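Local coordinates for protein trehalose monomycolate transport factor A (Mycolicibacterium smegmatis MC2 155, PDB 6T84) that is required for MmpL3-dependent transport of trehalose monomycolate to the mycobacterial cell wall, here as the probably cytoplasmic part of its N-terminal domain, at residues 60-65 with 74-79; 87-92 with 139-144; 98-103 with 113-118. All blocks are in the same frame, centred on the assembly; numbering follows the deposited sequence. Where two conformers were deposited one is given.

In the fold
All three contacts pair antiparallel strands of one nine-stranded sheet. Contacts 1 and 3 lie within beta hairpins, whereas contact 2 joins strands far apart in sequence, and contact 3 is nested inside the loop it closes. Contacts 1 and 2 lie similarly close to the chain centre, on opposite sides; contact 2 is buried, contacts 1 and 3 partly so. Contact 3 is farther out, its centre about 17 Å from the chain centre, and includes the edge strand 102-107. Chemistry follows place: aliphatic pairs and a His-carboxylate bond in contact 1, an Asp-Arg bridge against isoleucine in contact 2, aromatic rings and water in contact 3. Contacts 2 and 3 touch through neighbouring strands 86-90 and 110-114.

Contact 1 (60-65 with 74-79); sequences EAVFIF and IALHRK
Glu60 and His77 meet at the open end of a beta hairpin, where ND1 of the imidazole donates to OE1 of Glu60 at 2.7 Å. The bond is nearly straight (164°) and lies in the ring plane, with carboxylate and imidazole planes only 16° apart. The bend of Glu60 at chi2 (-68°) brings its CD alongside His77, 3.8 Å from ND1. This His-carboxylate pair would be expected to favour a protonated ND1 and perhaps raise the basicity of the ring.

Behind it runs the antiparallel ladder. His77 N donates to Ala61 O at 2.8 Å, and Phe63 and Ala75 form the hydrogen-bonded pair through both their N-H and C=O groups. On one face the beta-branched Val62, Ile64 and Ile74 suit a strand, and Ile74 lies side by side with each of the other two: Val62 CG2 touches Ile74 CG2 at 3.7 Å, and Ile64 CG1 lies 3.9 Å from Ile74 CG1. Leu76 reaches across with CD1 to Val62 CB.

Ala75, small enough to lie beneath large neighbours, shares the other face with Phe63, where Trp36 and Trp148 pack; Trp148 also meets the His77 ring edge-to-face. Helix 159-175 lies against Ile74 through Leu166 and Val169 and against Leu76 through Asn173, while strands 52-57 and 148-153 flank the hairpin within the sheet.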
loop_
_atom_site.group_PDB
_atom_site.type_symbol
_atom_site.label_atom_id
_atom_site.label_comp_id
_atom_site.label_asym_id
_atom_site.label_seq_id
_atom_site.Cartn_x
_atom_site.Cartn_y
_atom_site.Cartn_z
ATOM N N GLU A 60 -13.384 -4.470 6.475
ATOM C CA GLU A 60 -12.144 -3.881 6.938
ATOM C C GLU A 60 -11.994 -2.492 6.302
ATOM O O GLU A 60 -12.232 -2.307 5.097
ATOM C CB GLU A 60 -10.954 -4.752 6.552
ATOM C CG GLU A 60 -10.928 -6.068 7.314
ATOM C CD GLU A 60 -10.654 -5.910 8.795
ATOM O OE1 GLU A 60 -10.172 -4.858 9.247
ATOM O OE2 GLU A 60 -10.927 -6.891 9.536
ATOM N N ALA A 61 -11.570 -1.513 7.108
ATOM C CA ALA A 61 -11.408 -0.145 6.597
ATOM C C ALA A 61 -10.393 -0.091 5.444
ATOM O O ALA A 61 -9.333 -0.737 5.473
ATOM C CB ALA A 61 -10.924 0.790 7.709
ATOM N N VAL A 62 -10.723 0.724 4.438
ATOM C CA VAL A 62 -9.789 1.037 3.358
ATOM C C VAL A 62 -9.830 2.546 3.145
ATOM O O VAL A 62 -10.908 3.154 3.125
ATOM C CB VAL A 62 -10.101 0.260 2.055
ATOM C CG1 VAL A 62 -11.434 0.677 1.438
ATOM C CG2 VAL A 62 -8.959 0.456 1.015
ATOM N N PHE A 63 -8.659 3.150 3.029
ATOM C CA PHE A 63 -8.522 4.588 2.776
ATOM C C PHE A 63 -7.729 4.811 1.506
ATOM O O PHE A 63 -6.747 4.103 1.274
ATOM C CB PHE A 63 -7.807 5.278 3.948
ATOM C CG PHE A 63 -8.493 5.050 5.331
ATOM C CD1 PHE A 63 -9.866 4.816 5.460
ATOM C CD2 PHE A 63 -7.764 5.088 6.467
ATOM C CE1 PHE A 63 -10.506 4.633 6.706
ATOM C CE2 PHE A 63 -8.378 4.934 7.715
ATOM C CZ PHE A 63 -9.752 4.706 7.828
ATOM N N ILE A 64 -8.167 5.727 0.654
ATOM C CA ILE A 64 -7.493 6.030 -0.605
ATOM C C ILE A 64 -7.289 7.530 -0.628
ATOM O O ILE A 64 -8.234 8.284 -0.371
ATOM C CB ILE A 64 -8.347 5.578 -1.799
ATOM C CG1 ILE A 64 -8.685 4.070 -1.642
ATOM C CG2 ILE A 64 -7.565 5.837 -3.121
ATOM C CD1 ILE A 64 -10.093 3.792 -1.145
ATOM N N PHE A 65 -6.072 7.965 -0.939
ATOM C CA PHE A 65 -5.812 9.407 -0.852
ATOM C C PHE A 65 -4.586 9.746 -1.685
ATOM O O PHE A 65 -3.812 8.864 -2.075
ATOM C CB PHE A 65 -5.624 9.874 0.608
ATOM C CG PHE A 65 -4.614 9.079 1.348
ATOM C CD1 PHE A 65 -3.257 9.436 1.306
ATOM C CD2 PHE A 65 -4.988 7.932 2.041
ATOM C CE1 PHE A 65 -2.280 8.637 1.953
ATOM C CE2 PHE A 65 -4.027 7.164 2.722
ATOM C CZ PHE A 65 -2.673 7.521 2.683
ATOM N N ILE A 74 -3.363 3.509 -1.238
ATOM C CA ILE A 74 -4.510 2.753 -0.750
ATOM C C ILE A 74 -4.036 1.989 0.473
ATOM O O ILE A 74 -3.036 1.255 0.391
ATOM C CB ILE A 74 -5.007 1.773 -1.835
ATOM C CG1 ILE A 74 -5.438 2.539 -3.085
ATOM C CG2 ILE A 74 -6.139 0.875 -1.290
ATOM C CD1 ILE A 74 -5.760 1.562 -4.299
ATOM N N ALA A 75 -4.697 2.218 1.626
ATOM C CA ALA A 75 -4.348 1.551 2.886
ATOM C C ALA A 75 -5.505 0.672 3.321
ATOM O O ALA A 75 -6.627 1.166 3.463
ATOM C CB ALA A 75 -4.079 2.559 3.999
ATOM N N LEU A 76 -5.238 -0.620 3.547
ATOM C CA LEU A 76 -6.263 -1.586 3.932
ATOM C C LEU A 76 -5.998 -2.122 5.335
ATOM O O LEU A 76 -4.879 -2.538 5.645
ATOM C CB LEU A 76 -6.284 -2.748 2.946
ATOM C CG LEU A 76 -7.240 -3.924 3.251
ATOM C CD1 LEU A 76 -8.699 -3.469 3.190
ATOM C CD2 LEU A 76 -7.014 -5.128 2.233
ATOM N N HIS A 77 -7.014 -2.089 6.189
ATOM C CA HIS A 77 -6.799 -2.549 7.557
ATOM C C HIS A 77 -6.625 -4.062 7.653
ATOM O O HIS A 77 -7.343 -4.828 7.012
ATOM C CB HIS A 77 -7.990 -2.129 8.425
ATOM C CG HIS A 77 -7.767 -2.388 9.877
ATOM N ND1 HIS A 77 -8.376 -3.426 10.569
ATOM C CD2 HIS A 77 -7.026 -1.709 10.791
ATOM C CE1 HIS A 77 -7.994 -3.385 11.834
ATOM N NE2 HIS A 77 -7.178 -2.355 11.998
ATOM N N ARG A 78 -5.656 -4.494 8.468
ATOM C CA ARG A 78 -5.376 -5.924 8.674
ATOM C C ARG A 78 -6.153 -6.443 9.875
ATOM O O ARG A 78 -6.265 -5.779 10.926
ATOM C CB ARG A 78 -3.913 -6.150 9.024
ATOM C CG ARG A 78 -2.890 -5.792 7.970
ATOM C CD ARG A 78 -1.476 -5.907 8.574
ATOM N NE ARG A 78 -1.201 -7.285 8.992
ATOM C CZ ARG A 78 -0.725 -8.193 8.154
ATOM N NH1 ARG A 78 -0.467 -7.833 6.897
ATOM N NH2 ARG A 78 -0.509 -9.438 8.559
ATOM N N LYS A 79 -6.613 -7.687 9.750
ATOM C CA LYS A 79 -7.399 -8.271 10.835
ATOM C C LYS A 79 -6.533 -8.574 12.055
ATOM O O LYS A 79 -6.967 -8.369 13.196
ATOM C CB LYS A 79 -8.127 -9.516 10.334
ATOM C CG LYS A 79 -9.083 -10.117 11.347
ATOM C CD LYS A 79 -9.798 -11.331 10.783
ATOM C CE LYS A 79 -10.809 -11.867 11.774
ATOM N NZ LYS A 79 -11.723 -10.780 12.231
#

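Contact 2 (87-92 with 139-144); sequences DLRLKG and AEIMWN
Arg89 and Ile141 lie side by side on one face of an antiparallel sheet, in a strand pairing that joins parts of the chain nearly fifty residues apart. The isoleucine extends under the guanidinium: its CD1 sits 3.8 Å from that group's plane, offset toward the rim, and its CG2 comes within 3.6 Å of Arg89 NH2. A flat cation suits this place because its face can rest on hydrocarbon while its edge makes polar bonds. Here the edge grips Asp87 side-on. NE donates to OD1 at 2.8 Å in an almost straight bond (176°), and NH2 donates to OD2, both on the syn side of the carboxylate. The bend of Arg89 at chi3 (61°) turns its NE back toward the aspartate two residues earlier. The buried charges are thus paired within one strand, and NH1 finds a further acceptor in Lys94 O. Asp87 itself faces Trp143 across the ladder, its OD2 3.9 Å from Trp143 CB, the methylene that carries the indole, while Trp143 NE1 bonds to Glu145.

On the opposite face, Leu88 and Met142 run alongside each other, pointing the same way, and Leu88 CD2 touches Met142 CE at 3.8 Å. The unbranched, flexible methionine and the branched leucine pack against Phe172 of helix 159-175. Their backbones form the hydrogen-bonded pair, joined in both directions.

Toward the strand end Leu90 crosses Glu140 obliquely, CD1 against CG. Glu140 and Ile141 together face Ala152 of the neighbouring strand 148-153, a classic beta bulge in 139-144. Beside it, Leu90 N donates to Glu140 O at 3.0 Å, and a water lies 2.8 Å from Leu88 O and equally close to Ala139 O.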
loop_
_atom_site.group_PDB
_atom_site.type_symbol
_atom_site.label_atom_id
_atom_site.label_comp_id
_atom_site.label_asym_id
_atom_site.label_seq_id
_atom_site.Cartn_x
_atom_site.Cartn_y
_atom_site.Cartn_z
ATOM N N ASP A 87 8.241 -5.064 2.370
ATOM C CA ASP A 87 8.123 -3.985 1.387
ATOM C C ASP A 87 8.529 -4.595 0.048
ATOM O O ASP A 87 9.636 -5.131 -0.083
ATOM C CB ASP A 87 9.081 -2.852 1.804
ATOM C CG ASP A 87 9.052 -1.647 0.889
ATOM O OD1 ASP A 87 9.294 -1.844 -0.314
ATOM O OD2 ASP A 87 8.843 -0.504 1.385
ATOM N N LEU A 88 7.622 -4.544 -0.896
ATOM C CA LEU A 88 7.798 -5.107 -2.250
ATOM C C LEU A 88 7.702 -3.923 -3.212
ATOM O O LEU A 88 6.630 -3.322 -3.340
ATOM C CB LEU A 88 6.644 -6.094 -2.480
ATOM C CG LEU A 88 6.509 -6.766 -3.846
ATOM C CD1 LEU A 88 7.724 -7.672 -4.079
ATOM C CD2 LEU A 88 5.187 -7.575 -3.960
ATOM N N ARG A 89 8.796 -3.586 -3.913
ATOM C CA ARG A 89 8.802 -2.372 -4.725
ATOM C C ARG A 89 9.526 -2.628 -6.038
ATOM O O ARG A 89 10.346 -3.548 -6.148
ATOM C CB ARG A 89 9.417 -1.179 -3.983
ATOM C CG ARG A 89 10.818 -1.410 -3.537
ATOM C CD ARG A 89 11.431 -0.181 -2.853
ATOM N NE ARG A 89 10.659 0.184 -1.644
ATOM C CZ ARG A 89 10.622 1.410 -1.129
ATOM N NH1 ARG A 89 11.372 2.372 -1.662
ATOM N NH2 ARG A 89 9.865 1.690 -0.048
ATOM N N LEU A 90 9.204 -1.819 -7.039
ATOM C CA LEU A 90 9.860 -2.009 -8.343
ATOM C C LEU A 90 11.374 -1.884 -8.178
ATOM O O LEU A 90 11.877 -1.055 -7.421
ATOM C CB LEU A 90 9.378 -0.918 -9.313
ATOM C CG LEU A 90 7.909 -0.948 -9.637
ATOM C CD1 LEU A 90 7.528 0.174 -10.608
ATOM C CD2 LEU A 90 7.501 -2.316 -10.199
ATOM N N LYS A 91 12.111 -2.674 -8.960
ATOM C CA LYS A 91 13.571 -2.702 -8.845
ATOM C C LYS A 91 14.234 -1.346 -9.134
ATOM O O LYS A 91 15.328 -1.068 -8.606
ATOM C CB LYS A 91 14.135 -3.837 -9.712
ATOM C CG LYS A 91 13.940 -3.603 -11.154
ATOM C CD LYS A 91 14.507 -4.800 -11.946
ATOM C CE LYS A 91 14.516 -4.549 -13.456
ATOM N NZ LYS A 91 13.192 -4.783 -14.100
ATOM N N GLY A 92 13.648 -0.513 -9.996
ATOM C CA GLY A 92 14.372 0.739 -10.239
ATOM C C GLY A 92 14.223 1.811 -9.170
ATOM O O GLY A 92 14.851 2.881 -9.297
ATOM N N ALA A 139 1.481 -0.481 -9.320
ATOM C CA ALA A 139 1.640 -0.759 -7.885
ATOM C C ALA A 139 3.129 -0.712 -7.563
ATOM O O ALA A 139 3.820 -1.725 -7.469
ATOM C CB ALA A 139 1.004 -2.104 -7.555
ATOM N N GLU A 140 3.645 0.512 -7.433
ATOM C CA GLU A 140 5.092 0.729 -7.408
ATOM C C GLU A 140 5.715 0.271 -6.102
ATOM O O GLU A 140 6.801 -0.317 -6.105
ATOM C CB GLU A 140 5.405 2.207 -7.629
ATOM C CG GLU A 140 4.939 2.735 -9.005
ATOM C CD GLU A 140 5.678 3.996 -9.448
ATOM O OE1 GLU A 140 5.718 4.239 -10.667
ATOM O OE2 GLU A 140 6.243 4.715 -8.578
ATOM N N ILE A 141 5.077 0.582 -4.983
ATOM C CA ILE A 141 5.586 0.220 -3.667
ATOM C C ILE A 141 4.397 -0.359 -2.911
ATOM O O ILE A 141 3.341 0.274 -2.819
ATOM C CB ILE A 141 6.172 1.429 -2.910
ATOM C CG1 ILE A 141 7.332 2.105 -3.666
ATOM C CG2 ILE A 141 6.657 0.995 -1.533
ATOM C CD1 ILE A 141 7.780 3.408 -3.020
ATOM N N MET A 142 4.552 -1.574 -2.385
ATOM C CA MET A 142 3.548 -2.216 -1.542
ATOM C C MET A 142 4.233 -2.609 -0.251
ATOM O O MET A 142 5.351 -3.146 -0.275
ATOM C CB MET A 142 2.999 -3.512 -2.192
ATOM C CG MET A 142 2.479 -3.270 -3.599
ATOM S SD MET A 142 1.718 -4.763 -4.235
ATOM C CE MET A 142 2.800 -5.074 -5.597
ATOM N N TRP A 143 3.565 -2.391 0.892
ATOM C CA TRP A 143 4.223 -2.699 2.153
ATOM C C TRP A 143 3.166 -2.848 3.217
ATOM O O TRP A 143 2.028 -2.431 3.032
ATOM C CB TRP A 143 5.263 -1.648 2.570
ATOM C CG TRP A 143 4.682 -0.334 3.109
ATOM C CD1 TRP A 143 4.649 0.030 4.435
ATOM C CD2 TRP A 143 4.101 0.769 2.369
ATOM N NE1 TRP A 143 4.094 1.298 4.554
ATOM C CE2 TRP A 143 3.735 1.762 3.320
ATOM C CE3 TRP A 143 3.874 1.024 0.994
ATOM C CZ2 TRP A 143 3.162 2.978 2.951
ATOM C CZ3 TRP A 143 3.275 2.205 0.637
ATOM C CH2 TRP A 143 2.952 3.185 1.608
ATOM N N ASN A 144 3.547 -3.448 4.328
ATOM C CA ASN A 144 2.665 -3.433 5.479
ATOM C C ASN A 144 3.319 -2.766 6.673
ATOM O O ASN A 144 4.546 -2.641 6.784
ATOM C CB ASN A 144 2.213 -4.813 5.880
ATOM C CG ASN A 144 3.340 -5.584 6.555
ATOM O OD1 ASN A 144 4.323 -6.028 5.890
ATOM N ND2 ASN A 144 3.232 -5.750 7.884
HETATM O O HOH W 1 5.666 -3.239 -5.971
#

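Contact 3 (98-103 with 113-118)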
loop_
_atom_site.group_PDB
_atom_site.type_symbol
_atom_site.label_atom_id
_atom_site.label_comp_id
_atom_site.label_asym_id
_atom_site.label_seq_id
_atom_site.Cartn_x
_atom_site.Cartn_y
_atom_site.Cartn_z
ATOM N N GLU A 98 15.068 3.191 5.806
ATOM C CA GLU A 98 15.151 2.831 7.225
ATOM C C GLU A 98 16.289 1.851 7.486
ATOM O O GLU A 98 16.671 1.060 6.618
ATOM C CB GLU A 98 13.842 2.220 7.722
ATOM C CG GLU A 98 12.668 3.204 7.765
ATOM C CD GLU A 98 11.990 3.413 6.411
ATOM O OE1 GLU A 98 12.564 3.042 5.365
ATOM O OE2 GLU A 98 10.865 3.950 6.400
ATOM N N ASN A 99 16.809 1.890 8.708
ATOM C CA ASN A 99 17.981 1.117 9.107
ATOM C C ASN A 99 17.635 -0.212 9.772
ATOM O O ASN A 99 18.540 -0.905 10.246
ATOM C CB ASN A 99 18.901 1.961 10.018
ATOM C CG ASN A 99 19.458 3.190 9.300
ATOM O OD1 ASN A 99 19.866 3.108 8.138
ATOM N ND2 ASN A 99 19.457 4.335 9.983
ATOM N N ASP A 100 16.358 -0.600 9.804
ATOM C CA ASP A 100 15.933 -1.860 10.389
ATOM C C ASP A 100 15.359 -2.802 9.334
ATOM O O ASP A 100 14.667 -3.761 9.668
ATOM C CB ASP A 100 14.929 -1.652 11.524
ATOM C CG ASP A 100 13.656 -0.991 11.057
ATOM O OD1 ASP A 100 13.665 -0.455 9.924
ATOM O OD2 ASP A 100 12.666 -1.007 11.832
ATOM N N ILE A 101 15.602 -2.518 8.067
ATOM C CA ILE A 101 14.965 -3.266 6.988
ATOM C C ILE A 101 16.012 -3.564 5.920
ATOM O O ILE A 101 16.860 -2.722 5.613
ATOM C CB ILE A 101 13.741 -2.494 6.438
ATOM C CG1 ILE A 101 12.976 -3.378 5.431
ATOM C CG2 ILE A 101 14.141 -1.147 5.825
ATOM C CD1 ILE A 101 11.592 -2.858 5.053
ATOM N N TRP A 102 15.993 -4.787 5.406
ATOM C CA TRP A 102 17.064 -5.283 4.545
ATOM C C TRP A 102 16.507 -5.980 3.311
ATOM O O TRP A 102 15.404 -6.540 3.323
ATOM C CB TRP A 102 17.933 -6.288 5.295
ATOM C CG TRP A 102 18.536 -5.688 6.475
ATOM C CD1 TRP A 102 19.645 -4.890 6.512
ATOM C CD2 TRP A 102 18.065 -5.796 7.800
ATOM N NE1 TRP A 102 19.917 -4.511 7.806
ATOM C CE2 TRP A 102 18.964 -5.067 8.620
ATOM C CE3 TRP A 102 17.013 -6.497 8.394
ATOM C CZ2 TRP A 102 18.797 -4.969 9.980
ATOM C CZ3 TRP A 102 16.856 -6.391 9.766
ATOM C CH2 TRP A 102 17.734 -5.626 10.539
ATOM N N LEU A 103 17.324 -6.003 2.254
ATOM C CA LEU A 103 16.981 -6.732 1.025
ATOM C C LEU A 103 16.941 -8.238 1.269
ATOM O O LEU A 103 17.965 -8.831 1.658
ATOM C CB LEU A 103 17.995 -6.421 -0.055
ATOM C CG LEU A 103 17.812 -7.122 -1.411
ATOM C CD1 LEU A 103 16.539 -6.719 -2.120
ATOM C CD2 LEU A 103 19.086 -6.838 -2.260
ATOM N N TYR A 113 12.029 -6.383 0.547
ATOM C CA TYR A 113 12.796 -5.956 1.710
ATOM C C TYR A 113 11.990 -6.349 2.950
ATOM O O TYR A 113 10.742 -6.353 2.932
ATOM C CB TYR A 113 13.013 -4.414 1.709
ATOM C CG TYR A 113 13.701 -3.946 0.460
ATOM C CD1 TYR A 113 12.955 -3.648 -0.687
ATOM C CD2 TYR A 113 15.058 -3.790 0.407
ATOM C CE1 TYR A 113 13.552 -3.162 -1.840
ATOM C CE2 TYR A 113 15.674 -3.347 -0.801
ATOM C CZ TYR A 113 14.903 -3.052 -1.892
ATOM O OH TYR A 113 15.470 -2.664 -3.090
ATOM N N SER A 114 12.670 -6.640 4.055
ATOM C CA SER A 114 11.908 -6.917 5.266
ATOM C C SER A 114 12.723 -6.627 6.508
ATOM O O SER A 114 13.962 -6.650 6.497
ATOM C CB SER A 114 11.479 -8.379 5.304
ATOM O OG SER A 114 10.634 -8.651 6.423
ATOM N N THR A 115 11.994 -6.385 7.597
ATOM C CA THR A 115 12.590 -6.273 8.926
ATOM C C THR A 115 12.908 -7.641 9.524
ATOM O O THR A 115 13.593 -7.700 10.547
ATOM C CB THR A 115 11.623 -5.528 9.874
ATOM O OG1 THR A 115 10.390 -6.255 9.925
ATOM C CG2 THR A 115 11.384 -4.124 9.422
ATOM N N ASN A 116 12.439 -8.750 8.922
ATOM C CA ASN A 116 12.697 -10.087 9.487
ATOM C C ASN A 116 12.840 -11.001 8.275
ATOM O O ASN A 116 11.838 -11.414 7.700
ATOM C CB ASN A 116 11.524 -10.497 10.392
ATOM C CG ASN A 116 11.692 -11.904 11.056
ATOM O OD1 ASN A 116 12.285 -12.837 10.478
ATOM N ND2 ASN A 116 11.146 -12.056 12.271
ATOM N N LEU A 117 14.077 -11.261 7.873
ATOM C CA LEU A 117 14.288 -11.964 6.606
ATOM C C LEU A 117 13.712 -13.374 6.659
ATOM O O LEU A 117 13.186 -13.878 5.653
ATOM C CB LEU A 117 15.780 -11.997 6.263
ATOM C CG LEU A 117 16.393 -10.609 5.966
ATOM C CD1 LEU A 117 17.889 -10.774 5.562
ATOM C CD2 LEU A 117 15.596 -9.831 4.922
ATOM N N ASP A 118 13.830 -14.037 7.818
ATOM C CA ASP A 118 13.295 -15.387 7.952
ATOM C C ASP A 118 11.784 -15.415 7.792
ATOM O O ASP A 118 11.240 -16.265 7.078
ATOM C CB ASP A 118 13.697 -15.970 9.315
ATOM C CG ASP A 118 15.143 -16.443 9.337
ATOM O OD1 ASP A 118 15.708 -16.665 8.240
ATOM O OD2 ASP A 118 15.712 -16.584 10.440
HETATM O O HOH W 2 14.604 -5.191 12.037
#
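The beta hairpin of strands 102-107 and 110-114 ends here, as Trp102 pairs with Ser114 at the edge of the sheet and the chain passes on to helix 117-123. Two backbone bonds join this pair. Ser114 N donates to Trp102 O at 2.8 Å, whereas Trp102 N approaches Ser114 O from above the carbonyl plane, 45° out of it.

Next along the ladder, Leu103 and Tyr113 share a face. Leu103 CD1 lies over the phenol ring, 4.2 Å from its centroid, in a CH-pi contact, and its CB also reaches CE2 of the ring. An aromatic residue suits this place because its broad face can receive the leucine methyl. Ile101 crosses Tyr113 at about a right angle and packs against Tyr113 CB. The same Ile101 CG1 lies 3.4 Å from Ser114 C.

The Trp102 indole brings its edge to the opposing backbone, CZ3 lying 3.6 Å from Thr115 O, near the ring plane. Thr115 CG2 lies 3.3 Å from Asp100 O, and Thr115 OG1 bonds to Val85 N. A water donates to both Asp100 O and Thr115 O, bridging the two segments where direct pairing stops.

At the strand's end Ser114 OG accepts from Asn116 N in an ST turn and also hydrogen-bonds Val85 O, and Asn116 caps the helix through its side-chain bond to Ala119 N. Asp100 is tied by a salt bridge to Arg38. Past the Trp102-Ser114 pair, then, a water joins the two segments, while Ser114 and Asn116 organise the turn and the start of the helix, and Leu103 and Tyr113 supply the apolar grip.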